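Local coordinates for TetR family transcriptional regulator (PDB 3NRG), which probably binds operator DNA through an N-terminal helix-turn-helix domain and regulates transcription, at residues C60-I65 / P121-T126; Y90-L95 / R201-V206; I111-L116 / F168-N173; G133-F138 / T159-L164; Q140-G145 / L155-A160. All blocks are in the same frame, centred on the assembly; numbering follows the deposited sequence. Where two conformers were deposited one is given.

Contact 1: C60-I65 / P121-T126; sequences CYLYLI and PLPAET
Leu122 is the side chain on which helix 57-78 and the loop before helix 124-147 meet. Its CG lies at the edge of the Tyr61 ring, in the ring plane, 3.7 Å from Tyr61 CE2, and the two side chains cross at about a right angle. Leu122 CD2 touches three side chains of the helix: it lies 3.7 Å from Tyr61 CE2, 3.9 Å from Leu62 CD1 and 4.0 Å from Ile65 CG1. The two leucines lie alongside each other, pointing opposite ways. Leu62 CD1 is also near Pro121 O, while Leu62 CD2 meets the Pro123 ring tip to tip, 4.1 Å from Pro123 CD. An alanine in place of Leu62 would remove both methyl branches and would probably loosen the apolar contact with Leu122 and Pro123. In the TetR fold the helix carrying Tyr61 joins the DNA-binding domain to the C-terminal regulatory domain, and this contact lies on that junction. One turn after Tyr61, Ile65 sets its CG1 over a face of the Tyr61 ring, and its CG2 touches Thr126 CG2 at 4.0 Å. Leu122 lies in the loop, one residue ahead of Pro123, the N-cap of helix 124-147. Further out, Tyr61 packs edge-to-face with Tyr31 and touches Ile111 and Ala115; with Ile65 CG1 on one face, these residues surround the ring and probably limit its rotation.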
# COMPACT_ATOMS: atom_id res chain seq x y z
N CYS A 60 -12.34 -12.27 -6.73
CA CYS A 60 -12.24 -11.86 -5.32
C CYS A 60 -10.94 -11.08 -5.07
O CYS A 60 -10.98 -10.04 -4.41
CB CYS A 60 -12.35 -13.07 -4.40
SG CYS A 60 -12.45 -12.66 -2.64
N TYR A 61 -9.82 -11.55 -5.65
CA TYR A 61 -8.52 -10.88 -5.53
C TYR A 61 -8.53 -9.49 -6.19
O TYR A 61 -7.98 -8.54 -5.63
CB TYR A 61 -7.41 -11.75 -6.12
CG TYR A 61 -6.03 -11.14 -5.96
CD1 TYR A 61 -5.37 -11.19 -4.73
CD2 TYR A 61 -5.38 -10.53 -7.03
CE1 TYR A 61 -4.11 -10.62 -4.57
CE2 TYR A 61 -4.12 -9.97 -6.88
CZ TYR A 61 -3.48 -10.01 -5.65
OH TYR A 61 -2.24 -9.46 -5.48
N LEU A 62 -9.16 -9.38 -7.38
CA LEU A 62 -9.29 -8.12 -8.11
C LEU A 62 -10.09 -7.10 -7.31
O LEU A 62 -9.73 -5.92 -7.29
CB LEU A 62 -9.95 -8.34 -9.48
CG LEU A 62 -9.01 -8.39 -10.69
CD1 LEU A 62 -8.22 -9.70 -10.72
CD2 LEU A 62 -9.79 -8.25 -11.98
N TYR A 63 -11.17 -7.56 -6.64
CA TYR A 63 -12.01 -6.71 -5.79
C TYR A 63 -11.20 -6.13 -4.62
O TYR A 63 -11.31 -4.94 -4.32
CB TYR A 63 -13.24 -7.50 -5.28
CG TYR A 63 -14.02 -6.81 -4.19
CD1 TYR A 63 -14.89 -5.76 -4.48
CD2 TYR A 63 -13.94 -7.24 -2.87
CE1 TYR A 63 -15.63 -5.13 -3.48
CE2 TYR A 63 -14.67 -6.61 -1.85
CZ TYR A 63 -15.52 -5.56 -2.17
OH TYR A 63 -16.25 -4.95 -1.18
N LEU A 64 -10.36 -6.97 -3.99
CA LEU A 64 -9.53 -6.56 -2.86
C LEU A 64 -8.42 -5.58 -3.30
O LEU A 64 -8.10 -4.65 -2.55
CB LEU A 64 -8.93 -7.79 -2.16
CG LEU A 64 -9.93 -8.76 -1.53
CD1 LEU A 64 -9.25 -10.00 -1.10
CD2 LEU A 64 -10.65 -8.13 -0.34
N ILE A 65 -7.84 -5.79 -4.51
CA ILE A 65 -6.81 -4.90 -5.07
C ILE A 65 -7.41 -3.52 -5.41
O ILE A 65 -6.82 -2.49 -5.06
CB ILE A 65 -6.10 -5.58 -6.30
CG1 ILE A 65 -5.11 -6.70 -5.84
CG2 ILE A 65 -5.40 -4.55 -7.22
CD1 ILE A 65 -3.84 -6.20 -5.05
N PRO A 121 -2.94 -13.06 -10.57
CA PRO A 121 -3.63 -12.84 -11.85
C PRO A 121 -4.34 -11.49 -11.92
O PRO A 121 -5.52 -11.39 -11.60
CB PRO A 121 -4.61 -14.02 -11.92
CG PRO A 121 -4.87 -14.39 -10.49
CD PRO A 121 -3.79 -13.80 -9.62
N LEU A 122 -3.60 -10.46 -12.35
CA LEU A 122 -4.14 -9.12 -12.50
C LEU A 122 -4.09 -8.69 -13.97
O LEU A 122 -3.16 -9.08 -14.69
CB LEU A 122 -3.37 -8.11 -11.63
CG LEU A 122 -3.61 -8.20 -10.11
CD1 LEU A 122 -2.59 -7.38 -9.36
CD2 LEU A 122 -5.04 -7.76 -9.73
N PRO A 123 -5.07 -7.87 -14.45
CA PRO A 123 -5.02 -7.42 -15.85
C PRO A 123 -3.79 -6.55 -16.13
O PRO A 123 -3.23 -5.96 -15.20
CB PRO A 123 -6.32 -6.63 -16.02
CG PRO A 123 -7.17 -7.01 -14.85
CD PRO A 123 -6.24 -7.31 -13.74
N ALA A 124 -3.38 -6.47 -17.41
CA ALA A 124 -2.21 -5.69 -17.84
C ALA A 124 -2.21 -4.24 -17.30
O ALA A 124 -1.19 -3.79 -16.78
CB ALA A 124 -2.12 -5.69 -19.36
N GLU A 125 -3.37 -3.54 -17.40
CA GLU A 125 -3.50 -2.15 -16.94
C GLU A 125 -3.37 -2.02 -15.41
O GLU A 125 -2.75 -1.07 -14.94
CB GLU A 125 -4.79 -1.48 -17.47
CG GLU A 125 -6.10 -2.13 -17.02
CD GLU A 125 -6.57 -3.34 -17.81
OE1 GLU A 125 -5.90 -3.69 -18.82
OE2 GLU A 125 -7.62 -3.91 -17.45
N THR A 126 -3.91 -3.00 -14.66
CA THR A 126 -3.83 -2.99 -13.19
C THR A 126 -2.41 -3.36 -12.73
O THR A 126 -1.89 -2.72 -11.82
CB THR A 126 -4.89 -3.93 -12.59
OG1 THR A 126 -6.14 -3.72 -13.25
CG2 THR A 126 -5.06 -3.72 -11.08

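Contact 2: Y90-L95 / R201-V206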
# COMPACT_ATOMS: atom_id res chain seq x y z
N TYR A 90 8.08 17.95 0.08
CA TYR A 90 6.93 17.23 -0.45
C TYR A 90 7.12 15.72 -0.31
O TYR A 90 6.18 15.02 0.07
CB TYR A 90 6.67 17.61 -1.93
CG TYR A 90 5.66 16.71 -2.61
CD1 TYR A 90 4.31 16.77 -2.28
CD2 TYR A 90 6.06 15.79 -3.58
CE1 TYR A 90 3.38 15.91 -2.87
CE2 TYR A 90 5.14 14.94 -4.19
CZ TYR A 90 3.80 15.01 -3.84
OH TYR A 90 2.90 14.18 -4.43
N LEU A 91 8.33 15.21 -0.61
CA LEU A 91 8.65 13.79 -0.49
C LEU A 91 8.50 13.28 0.94
O LEU A 91 8.03 12.16 1.14
CB LEU A 91 10.06 13.49 -1.03
CG LEU A 91 10.22 13.46 -2.56
CD1 LEU A 91 11.67 13.38 -2.95
CD2 LEU A 91 9.46 12.30 -3.18
N ARG A 92 8.83 14.13 1.93
CA ARG A 92 8.66 13.79 3.35
C ARG A 92 7.16 13.65 3.67
O ARG A 92 6.78 12.73 4.39
CB ARG A 92 9.32 14.87 4.25
CG ARG A 92 9.38 14.49 5.74
CD ARG A 92 8.17 15.01 6.52
NE ARG A 92 8.06 14.39 7.84
CZ ARG A 92 8.54 14.92 8.96
NH1 ARG A 92 9.17 16.09 8.93
NH2 ARG A 92 8.39 14.29 10.11
N TRP A 93 6.33 14.56 3.13
CA TRP A 93 4.88 14.51 3.29
C TRP A 93 4.31 13.24 2.63
O TRP A 93 3.52 12.53 3.25
CB TRP A 93 4.23 15.78 2.68
CG TRP A 93 2.72 15.78 2.74
CD1 TRP A 93 1.94 16.28 3.74
CD2 TRP A 93 1.82 15.28 1.74
NE1 TRP A 93 0.61 16.11 3.44
CE2 TRP A 93 0.51 15.49 2.21
CE3 TRP A 93 2.00 14.67 0.48
CZ2 TRP A 93 -0.62 15.10 1.49
CZ3 TRP A 93 0.88 14.29 -0.24
CH2 TRP A 93 -0.41 14.51 0.26
N LEU A 94 4.75 12.94 1.39
CA LEU A 94 4.30 11.77 0.63
C LEU A 94 4.74 10.45 1.29
O LEU A 94 4.00 9.46 1.27
CB LEU A 94 4.80 11.84 -0.82
CG LEU A 94 4.20 10.83 -1.81
CD1 LEU A 94 2.69 11.10 -2.05
CD2 LEU A 94 4.97 10.85 -3.12
N LEU A 95 5.95 10.43 1.89
CA LEU A 95 6.47 9.27 2.60
C LEU A 95 5.65 9.02 3.87
O LEU A 95 5.28 7.88 4.16
CB LEU A 95 7.96 9.49 2.94
CG LEU A 95 8.74 8.29 3.52
CD1 LEU A 95 8.58 7.05 2.65
CD2 LEU A 95 10.21 8.64 3.66
N ARG A 201 11.69 10.70 13.22
CA ARG A 201 13.11 11.04 13.11
C ARG A 201 13.80 10.15 12.08
O ARG A 201 14.74 10.60 11.43
CB ARG A 201 13.82 11.02 14.47
CG ARG A 201 13.72 9.71 15.24
CD ARG A 201 13.93 9.91 16.74
NE ARG A 201 12.90 10.77 17.32
CZ ARG A 201 12.69 10.90 18.63
NH1 ARG A 201 13.42 10.21 19.50
NH2 ARG A 201 11.74 11.71 19.08
N VAL A 202 13.26 8.92 11.87
CA VAL A 202 13.76 8.00 10.84
C VAL A 202 13.32 8.53 9.46
O VAL A 202 14.15 8.64 8.56
CB VAL A 202 13.28 6.54 11.09
CG1 VAL A 202 13.68 5.62 9.94
CG2 VAL A 202 13.81 6.01 12.42
N ILE A 203 12.03 8.92 9.33
CA ILE A 203 11.50 9.50 8.10
C ILE A 203 12.30 10.75 7.70
O ILE A 203 12.69 10.87 6.53
CB ILE A 203 9.97 9.78 8.23
CG1 ILE A 203 9.18 8.44 8.34
CG2 ILE A 203 9.44 10.63 7.05
CD1 ILE A 203 7.80 8.57 8.98
N GLU A 204 12.62 11.63 8.69
CA GLU A 204 13.43 12.83 8.45
C GLU A 204 14.87 12.46 8.05
O GLU A 204 15.40 13.04 7.11
CB GLU A 204 13.42 13.75 9.68
CG GLU A 204 12.08 14.41 9.95
CD GLU A 204 12.02 15.27 11.21
OE1 GLU A 204 13.01 15.31 11.97
OE2 GLU A 204 10.95 15.89 11.44
N GLN A 205 15.47 11.47 8.75
CA GLN A 205 16.81 10.95 8.44
C GLN A 205 16.88 10.42 7.00
O GLN A 205 17.83 10.73 6.28
CB GLN A 205 17.20 9.84 9.43
CG GLN A 205 17.92 10.34 10.67
CD GLN A 205 19.43 10.35 10.52
OE1 GLN A 205 19.99 9.90 9.50
NE2 GLN A 205 20.12 10.79 11.55
N VAL A 206 15.85 9.66 6.57
CA VAL A 206 15.75 9.10 5.21
C VAL A 206 15.74 10.21 4.16
O VAL A 206 16.50 10.15 3.19
CB VAL A 206 14.53 8.14 5.07
CG1 VAL A 206 14.18 7.92 3.60
CG2 VAL A 206 14.79 6.82 5.77
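The polar part of this contact is a salt bridge between Arg92 on helix 87-104 and Glu204 on helix 196-214. Arg92 NH1 donates to the anti lone pair of Glu204 OE2 at 3.1 Å; the bond is bent (N-H...O angle 138°), and OE2 lies somewhat out of the guanidinium plane. A second, weak bond runs from Arg92 NH2 to the same oxygen at 3.3 Å. The bridge thus rests on one carboxylate oxygen, and the guanidinium and carboxylate planes stand almost perpendicular. Arg92 NE also has a long, weak ion pair with Asp96 OD2. Arg92 starts with CG anti to its backbone N and bends at chi2 (-93°), which brings its end alongside the extended Glu204 chain. Glu204 CG lies over one face of the guanidinium, 3.5 Å from Arg92 NH1. An alanine at Arg92 would remove the guanidinium and would probably leave the Glu204 carboxylate without this partner and Ile203 less well covered.

The apolar part lies beneath the bridge. Ile203 CG2 sits 4.1 Å from Arg92 CG and 4.0 Å from Leu95 CD2; Leu95 and Ile203 overlap side by side, running opposite ways. Leu95 CD2 also touches Val206 CG1 at 4.0 Å, the two side chains crossing at about a right angle. Leu95 continues onto Phe168 and Leu171 of helix 157-179.

The two short helical segments run roughly antiparallel, at 139°, with axes 10.1 Å apart: helix-helix packing within the all-helical C-terminal domain of a TetR-type regulator, with an ion pair at its edge.

Contact 3: I111-L116 / F168-N173; sequences IAYKAL and FTELGN
Within the helical C-terminal domain of this TetR-type regulator, segment 111-116, on helix 106-114, faces the middle of helix 157-179. Tyr113 points its CB toward that helix, and CG, anti to the backbone N (chi1 178°), carries the ring on to Glu170 and Asn173. Tyr113 OH donates to the syn lone pair of Glu170 OE1 at 2.7 Å. The carboxylate sits at the ring edge with its plane nearly perpendicular to the ring, and the Glu170 chain is bent at chi2 (-71°) to bring it there. The other carboxylate oxygen, Glu170 OE2, is also close to Tyr113 OH, at 2.8 Å, and is hydrogen-bonded to Tyr117 OH. Tyr117 also meets the Tyr113 ring edge-to-face. Asn173 comes tip to tip with Tyr113: its ND2 lies over one face of the ring, offset toward the rim, with the amide plane steeply inclined to the ring. Thr169 turns its hydroxyl back to Asn165 O of its own helix, which leaves its methyl to the other segment. That methyl, Thr169 CG2, lies 4.0 Å from Tyr113 CE1 at the ring edge and 3.8 Å from Leu116 CD1.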
# COMPACT_ATOMS: atom_id res chain seq x y z
N ILE A 111 -1.68 -6.92 0.95
CA ILE A 111 -2.16 -7.54 -0.29
C ILE A 111 -1.55 -6.81 -1.52
O ILE A 111 -1.05 -7.46 -2.44
CB ILE A 111 -3.72 -7.59 -0.33
CG1 ILE A 111 -4.27 -8.52 0.78
CG2 ILE A 111 -4.23 -8.03 -1.72
CD1 ILE A 111 -5.75 -8.28 1.14
N ALA A 112 -1.54 -5.47 -1.49
CA ALA A 112 -0.96 -4.65 -2.56
C ALA A 112 0.58 -4.81 -2.62
O ALA A 112 1.15 -4.79 -3.71
CB ALA A 112 -1.32 -3.18 -2.35
N TYR A 113 1.22 -5.00 -1.45
CA TYR A 113 2.67 -5.20 -1.35
C TYR A 113 3.08 -6.55 -1.95
O TYR A 113 4.09 -6.60 -2.67
CB TYR A 113 3.13 -5.11 0.12
CG TYR A 113 4.61 -5.36 0.33
CD1 TYR A 113 5.55 -4.37 0.07
CD2 TYR A 113 5.06 -6.56 0.87
CE1 TYR A 113 6.91 -4.59 0.27
CE2 TYR A 113 6.42 -6.79 1.08
CZ TYR A 113 7.34 -5.80 0.79
OH TYR A 113 8.68 -6.03 1.00
N LYS A 114 2.31 -7.63 -1.67
CA LYS A 114 2.61 -8.97 -2.20
C LYS A 114 2.46 -9.01 -3.73
O LYS A 114 3.18 -9.76 -4.38
CB LYS A 114 1.72 -10.04 -1.54
CG LYS A 114 2.20 -10.47 -0.15
CD LYS A 114 1.42 -11.69 0.34
CE LYS A 114 2.02 -12.28 1.59
NZ LYS A 114 1.37 -13.55 1.96
N ALA A 115 1.55 -8.18 -4.30
CA ALA A 115 1.32 -8.11 -5.75
C ALA A 115 2.58 -7.67 -6.52
O ALA A 115 2.70 -7.97 -7.72
CB ALA A 115 0.17 -7.16 -6.05
N LEU A 116 3.52 -6.98 -5.84
CA LEU A 116 4.78 -6.53 -6.43
C LEU A 116 5.73 -7.70 -6.73
O LEU A 116 6.59 -7.58 -7.60
CB LEU A 116 5.50 -5.54 -5.49
CG LEU A 116 4.84 -4.19 -5.28
CD1 LEU A 116 5.41 -3.51 -4.07
CD2 LEU A 116 4.98 -3.31 -6.51
N PHE A 168 10.58 4.14 -0.42
CA PHE A 168 9.15 4.36 -0.14
C PHE A 168 8.36 3.04 0.02
O PHE A 168 7.43 2.97 0.82
CB PHE A 168 8.52 5.24 -1.25
CG PHE A 168 8.67 6.73 -1.04
CD1 PHE A 168 9.93 7.32 -1.08
CD2 PHE A 168 7.56 7.55 -0.88
CE1 PHE A 168 10.07 8.70 -0.90
CE2 PHE A 168 7.70 8.93 -0.73
CZ PHE A 168 8.96 9.50 -0.72
N THR A 169 8.73 2.02 -0.75
CA THR A 169 8.08 0.72 -0.72
C THR A 169 8.39 -0.05 0.57
O THR A 169 7.51 -0.75 1.09
CB THR A 169 8.47 -0.08 -1.98
OG1 THR A 169 8.00 0.62 -3.13
CG2 THR A 169 7.93 -1.49 -1.98
N GLU A 170 9.63 0.06 1.08
CA GLU A 170 10.08 -0.76 2.20
C GLU A 170 10.16 -0.09 3.57
O GLU A 170 10.28 -0.80 4.57
CB GLU A 170 11.43 -1.43 1.86
CG GLU A 170 11.39 -2.30 0.61
CD GLU A 170 10.63 -3.61 0.72
OE1 GLU A 170 10.32 -4.03 1.86
OE2 GLU A 170 10.39 -4.23 -0.33
N LEU A 171 10.14 1.27 3.63
CA LEU A 171 10.30 1.96 4.92
C LEU A 171 9.29 1.55 6.00
O LEU A 171 9.69 1.25 7.12
CB LEU A 171 10.39 3.49 4.78
CG LEU A 171 10.81 4.25 6.06
CD1 LEU A 171 12.13 3.70 6.64
CD2 LEU A 171 10.91 5.74 5.81
N GLY A 172 8.00 1.52 5.65
CA GLY A 172 6.93 1.16 6.57
C GLY A 172 7.15 -0.17 7.26
O GLY A 172 7.06 -0.26 8.49
N ASN A 173 7.51 -1.21 6.48
CA ASN A 173 7.79 -2.54 7.01
C ASN A 173 8.99 -2.52 7.95
O ASN A 173 8.97 -3.20 8.98
CB ASN A 173 8.04 -3.53 5.87
CG ASN A 173 6.84 -3.74 4.96
OD1 ASN A 173 5.68 -3.79 5.41
ND2 ASN A 173 7.10 -3.92 3.67

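Contact 4: G133-F138 / T159-L164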
# COMPACT_ATOMS: atom_id res chain seq x y z
N GLY A 133 3.73 2.21 -11.42
CA GLY A 133 3.05 3.49 -11.19
C GLY A 133 3.85 4.48 -10.38
O GLY A 133 4.08 5.61 -10.83
N SER A 134 4.27 4.08 -9.16
CA SER A 134 5.04 4.96 -8.26
C SER A 134 6.42 5.34 -8.83
O SER A 134 6.80 6.51 -8.75
CB SER A 134 5.17 4.33 -6.87
OG SER A 134 5.61 2.99 -6.93
N PHE A 135 7.14 4.38 -9.45
CA PHE A 135 8.44 4.63 -10.09
C PHE A 135 8.33 5.73 -11.16
O PHE A 135 9.17 6.64 -11.20
CB PHE A 135 9.01 3.33 -10.71
CG PHE A 135 10.29 3.52 -11.50
CD1 PHE A 135 10.26 3.85 -12.85
CD2 PHE A 135 11.53 3.35 -10.89
CE1 PHE A 135 11.44 4.05 -13.57
CE2 PHE A 135 12.71 3.54 -11.61
CZ PHE A 135 12.66 3.89 -12.94
N ALA A 136 7.28 5.64 -12.02
CA ALA A 136 7.03 6.61 -13.08
C ALA A 136 6.78 8.02 -12.53
O ALA A 136 7.23 9.00 -13.13
CB ALA A 136 5.85 6.17 -13.93
N TYR A 137 6.09 8.11 -11.36
CA TYR A 137 5.82 9.40 -10.71
C TYR A 137 7.10 10.03 -10.16
O TYR A 137 7.34 11.23 -10.37
CB TYR A 137 4.75 9.24 -9.61
CG TYR A 137 4.37 10.55 -8.94
CD1 TYR A 137 3.67 11.54 -9.63
CD2 TYR A 137 4.65 10.77 -7.59
CE1 TYR A 137 3.31 12.74 -9.02
CE2 TYR A 137 4.28 11.96 -6.96
CZ TYR A 137 3.62 12.95 -7.68
OH TYR A 137 3.25 14.12 -7.07
N PHE A 138 7.96 9.22 -9.49
CA PHE A 138 9.24 9.70 -8.96
C PHE A 138 10.17 10.17 -10.07
O PHE A 138 10.82 11.20 -9.92
CB PHE A 138 9.93 8.62 -8.11
CG PHE A 138 9.21 8.28 -6.82
CD1 PHE A 138 8.92 9.27 -5.89
CD2 PHE A 138 8.92 6.97 -6.50
CE1 PHE A 138 8.28 8.96 -4.69
CE2 PHE A 138 8.27 6.66 -5.30
CZ PHE A 138 7.96 7.65 -4.40
N THR A 159 17.68 6.20 -12.31
CA THR A 159 18.43 5.71 -11.15
C THR A 159 17.90 6.33 -9.85
O THR A 159 17.68 5.61 -8.87
CB THR A 159 19.94 5.95 -11.36
OG1 THR A 159 20.34 5.34 -12.59
CG2 THR A 159 20.77 5.41 -10.23
N ALA A 160 17.68 7.66 -9.84
CA ALA A 160 17.15 8.38 -8.68
C ALA A 160 15.72 7.90 -8.34
O ALA A 160 15.39 7.77 -7.16
CB ALA A 160 17.15 9.88 -8.93
N ALA A 161 14.89 7.62 -9.39
CA ALA A 161 13.53 7.10 -9.21
C ALA A 161 13.56 5.71 -8.60
O ALA A 161 12.73 5.40 -7.75
CB ALA A 161 12.81 7.07 -10.55
N PHE A 162 14.55 4.87 -9.01
CA PHE A 162 14.73 3.53 -8.45
C PHE A 162 15.00 3.60 -6.95
O PHE A 162 14.37 2.87 -6.18
CB PHE A 162 15.88 2.79 -9.18
CG PHE A 162 16.48 1.65 -8.39
CD1 PHE A 162 15.80 0.44 -8.27
CD2 PHE A 162 17.68 1.81 -7.72
CE1 PHE A 162 16.33 -0.60 -7.50
CE2 PHE A 162 18.21 0.78 -6.94
CZ PHE A 162 17.53 -0.42 -6.83
N VAL A 163 15.93 4.48 -6.53
CA VAL A 163 16.29 4.67 -5.11
C VAL A 163 15.09 5.16 -4.29
O VAL A 163 14.83 4.63 -3.22
CB VAL A 163 17.54 5.61 -4.95
CG1 VAL A 163 17.86 5.86 -3.48
CG2 VAL A 163 18.75 5.04 -5.68
N LEU A 164 14.33 6.14 -4.82
CA LEU A 164 13.14 6.67 -4.14
C LEU A 164 12.06 5.58 -4.01
O LEU A 164 11.51 5.38 -2.92
CB LEU A 164 12.58 7.89 -4.89
CG LEU A 164 13.44 9.17 -4.85
CD1 LEU A 164 13.01 10.14 -5.93
CD2 LEU A 164 13.37 9.85 -3.50
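Ala161 is the first residue of helix 157-179 in this segment to press on helix 124-147. Its CB lies over one face of the Phe135 ring in a CH-pi contact, 4.0 Å from the ring centroid and 23° off the ring normal, displaced toward the rim on the side of CE2. The same methyl lies 4.1 Å from Phe138 CB. Ala161 and Phe138 have the closest pair of CA atoms between the two segments, 5.0 Å apart, consistent with the small side chain of Ala161. At Phe162 the backbone takes over: its N lies 3.5 Å from Phe135 CE2, and its CB touches the same ring carbon, while the phenyl ring itself leads away. Phe135, with CG anti to its backbone N (chi1 175°), thus lies along the other helix across two successive residues. One turn beyond Ala161, Leu164 places CB over a face of the Phe138 ring, a second CH-pi contact at 4.0 Å from the centroid, and Leu164 CD1 reaches back to Phe138 CB at 4.1 Å.

The two helices pack within the all-helical TetR C-terminal domain, their short segments crossing obliquely, axes 8.5 Å apart and N-to-C directions 129° apart. Helix 87-104 packs against them through Leu91, which touches both Phe138 and Leu164. Helix 196-214 covers Leu164 with Leu210 and Met214, and Phe168, further along helix 157-179, meets the Phe138 ring.

Contact 5: Q140-G145 / L155-A160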
# COMPACT_ATOMS: atom_id res chain seq x y z
N GLN A 140 9.26 11.45 -12.96
CA GLN A 140 8.69 12.73 -13.39
C GLN A 140 9.14 13.86 -12.44
O GLN A 140 9.56 14.92 -12.91
CB GLN A 140 7.15 12.64 -13.45
CG GLN A 140 6.47 13.86 -14.08
CD GLN A 140 4.95 13.79 -13.97
OE1 GLN A 140 4.33 12.72 -14.01
NE2 GLN A 140 4.32 14.95 -13.87
N LEU A 141 9.11 13.60 -11.11
CA LEU A 141 9.54 14.59 -10.09
C LEU A 141 11.02 14.90 -10.19
O LEU A 141 11.41 16.07 -10.07
CB LEU A 141 9.21 14.10 -8.66
CG LEU A 141 7.73 13.96 -8.29
CD1 LEU A 141 7.59 13.38 -6.91
CD2 LEU A 141 7.01 15.29 -8.35
N VAL A 142 11.87 13.86 -10.40
CA VAL A 142 13.32 14.03 -10.53
C VAL A 142 13.66 14.80 -11.82
O VAL A 142 14.48 15.72 -11.78
CB VAL A 142 14.09 12.68 -10.42
CG1 VAL A 142 15.58 12.86 -10.71
CG2 VAL A 142 13.89 12.05 -9.06
N GLU A 143 12.97 14.48 -12.94
CA GLU A 143 13.16 15.19 -14.22
C GLU A 143 12.80 16.67 -14.09
O GLU A 143 13.51 17.51 -14.65
CB GLU A 143 12.36 14.53 -15.35
CG GLU A 143 13.05 13.31 -15.94
CD GLU A 143 12.20 12.41 -16.81
OE1 GLU A 143 10.97 12.33 -16.56
OE2 GLU A 143 12.77 11.70 -17.66
N GLN A 144 11.75 16.98 -13.29
CA GLN A 144 11.33 18.36 -13.00
C GLN A 144 12.40 19.10 -12.19
O GLN A 144 12.74 20.23 -12.52
CB GLN A 144 9.98 18.37 -12.25
CG GLN A 144 8.77 18.21 -13.17
CD GLN A 144 7.46 18.15 -12.41
OE1 GLN A 144 7.35 18.55 -11.24
NE2 GLN A 144 6.42 17.66 -13.06
N GLY A 145 12.95 18.42 -11.17
CA GLY A 145 13.99 18.97 -10.30
C GLY A 145 15.31 19.25 -11.00
O GLY A 145 15.99 20.21 -10.66
N LEU A 155 22.61 14.01 -12.83
CA LEU A 155 21.81 12.96 -12.19
C LEU A 155 20.96 12.17 -13.19
O LEU A 155 20.29 12.77 -14.04
CB LEU A 155 20.91 13.57 -11.09
CG LEU A 155 20.17 12.60 -10.16
CD1 LEU A 155 21.14 11.87 -9.25
CD2 LEU A 155 19.15 13.33 -9.32
N ASP A 156 21.00 10.83 -13.11
CA ASP A 156 20.18 9.97 -13.94
C ASP A 156 18.81 9.82 -13.28
O ASP A 156 18.73 9.31 -12.15
CB ASP A 156 20.84 8.60 -14.15
CG ASP A 156 20.07 7.69 -15.09
OD1 ASP A 156 20.24 7.84 -16.32
OD2 ASP A 156 19.31 6.84 -14.59
N ALA A 157 17.75 10.33 -13.93
CA ALA A 157 16.38 10.33 -13.39
C ALA A 157 15.87 8.93 -13.08
O ALA A 157 15.24 8.73 -12.03
CB ALA A 157 15.43 11.03 -14.35
N ASP A 158 16.15 7.96 -13.97
CA ASP A 158 15.73 6.57 -13.78
C ASP A 158 16.36 5.96 -12.51
O ASP A 158 15.66 5.32 -11.71
CB ASP A 158 16.09 5.73 -15.02
CG ASP A 158 15.55 4.32 -14.98
OD1 ASP A 158 16.12 3.49 -14.24
OD2 ASP A 158 14.60 4.03 -15.73
N THR A 159 17.68 6.20 -12.31
CA THR A 159 18.43 5.71 -11.15
C THR A 159 17.90 6.33 -9.85
O THR A 159 17.68 5.61 -8.87
CB THR A 159 19.94 5.95 -11.36
OG1 THR A 159 20.34 5.34 -12.59
CG2 THR A 159 20.77 5.41 -10.23
N ALA A 160 17.68 7.66 -9.84
CA ALA A 160 17.15 8.38 -8.68
C ALA A 160 15.72 7.90 -8.34
O ALA A 160 15.39 7.77 -7.16
CB ALA A 160 17.15 9.88 -8.93
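Val142 is the bump in this contact, and the start of helix 157-179 supplies the hollow. Val142 CG1, anti to its backbone N (chi1 174°), fits among three residues: it lies 3.8 Å from Ala157 CA, 3.8 Å from Ala160 CB and 3.9 Å from Leu155 CD2. Ala157 and Ala160, one turn apart, form the floor, and Leu155, still in the loop before the helix, adds a wall with one methyl. The second branch, Val142 CG2, also rests on Ala160 CB. The floor is thus the backbone carbon of Ala157 plus the alanine methyls, consistent with the short distance of 5.6 Å between Val142 CA and Ala157 CA. Helices 124-147 and 157-179 are consecutive in the C-terminal domain of this TetR-type protein, and they pack here close to the loop that connects them. Beside the valine a second, shallower fit forms: the methyl of Ala157 lies against the aliphatic part of Glu143, Ala157 CB to Glu143 CG 3.7 Å, while the Glu143 chain extends onward beyond CG. Asp156, whose CB points away from segment 140-145, is the N-cap of the first turn, which carries Ala157 and Ala160. Its OD2 accepts from Thr159 N at 2.9 Å through the anti lone pair. The same Asp156 OD2 takes a second donor, Thr159 OG1, at 2.7 Å from above the carboxylate plane.

How the contacts relate
Contact 1 lies at the junction of the DNA-binding and C-terminal domains; the other four lie within the C-terminal domain. Contacts 4 and 5 are successive levels of one helix pair, 124-147 with 157-179, their centres 8 Å apart and sharing Thr159 and Ala160. Both are nested along the chain inside contact 3, which is itself nested inside contact 2. The segments of contact 1 alternate with those of contacts 2 and 3, and it closes before contacts 4 and 5 open. Phe168 joins contacts 2, 3 and 4. Contact 1 touches contact 3 through Tyr61 and Ile65, but its centre is 30 Å from that of contact 2. The contacts connect the domains physically, consistent with the domain coupling known in the TetR family.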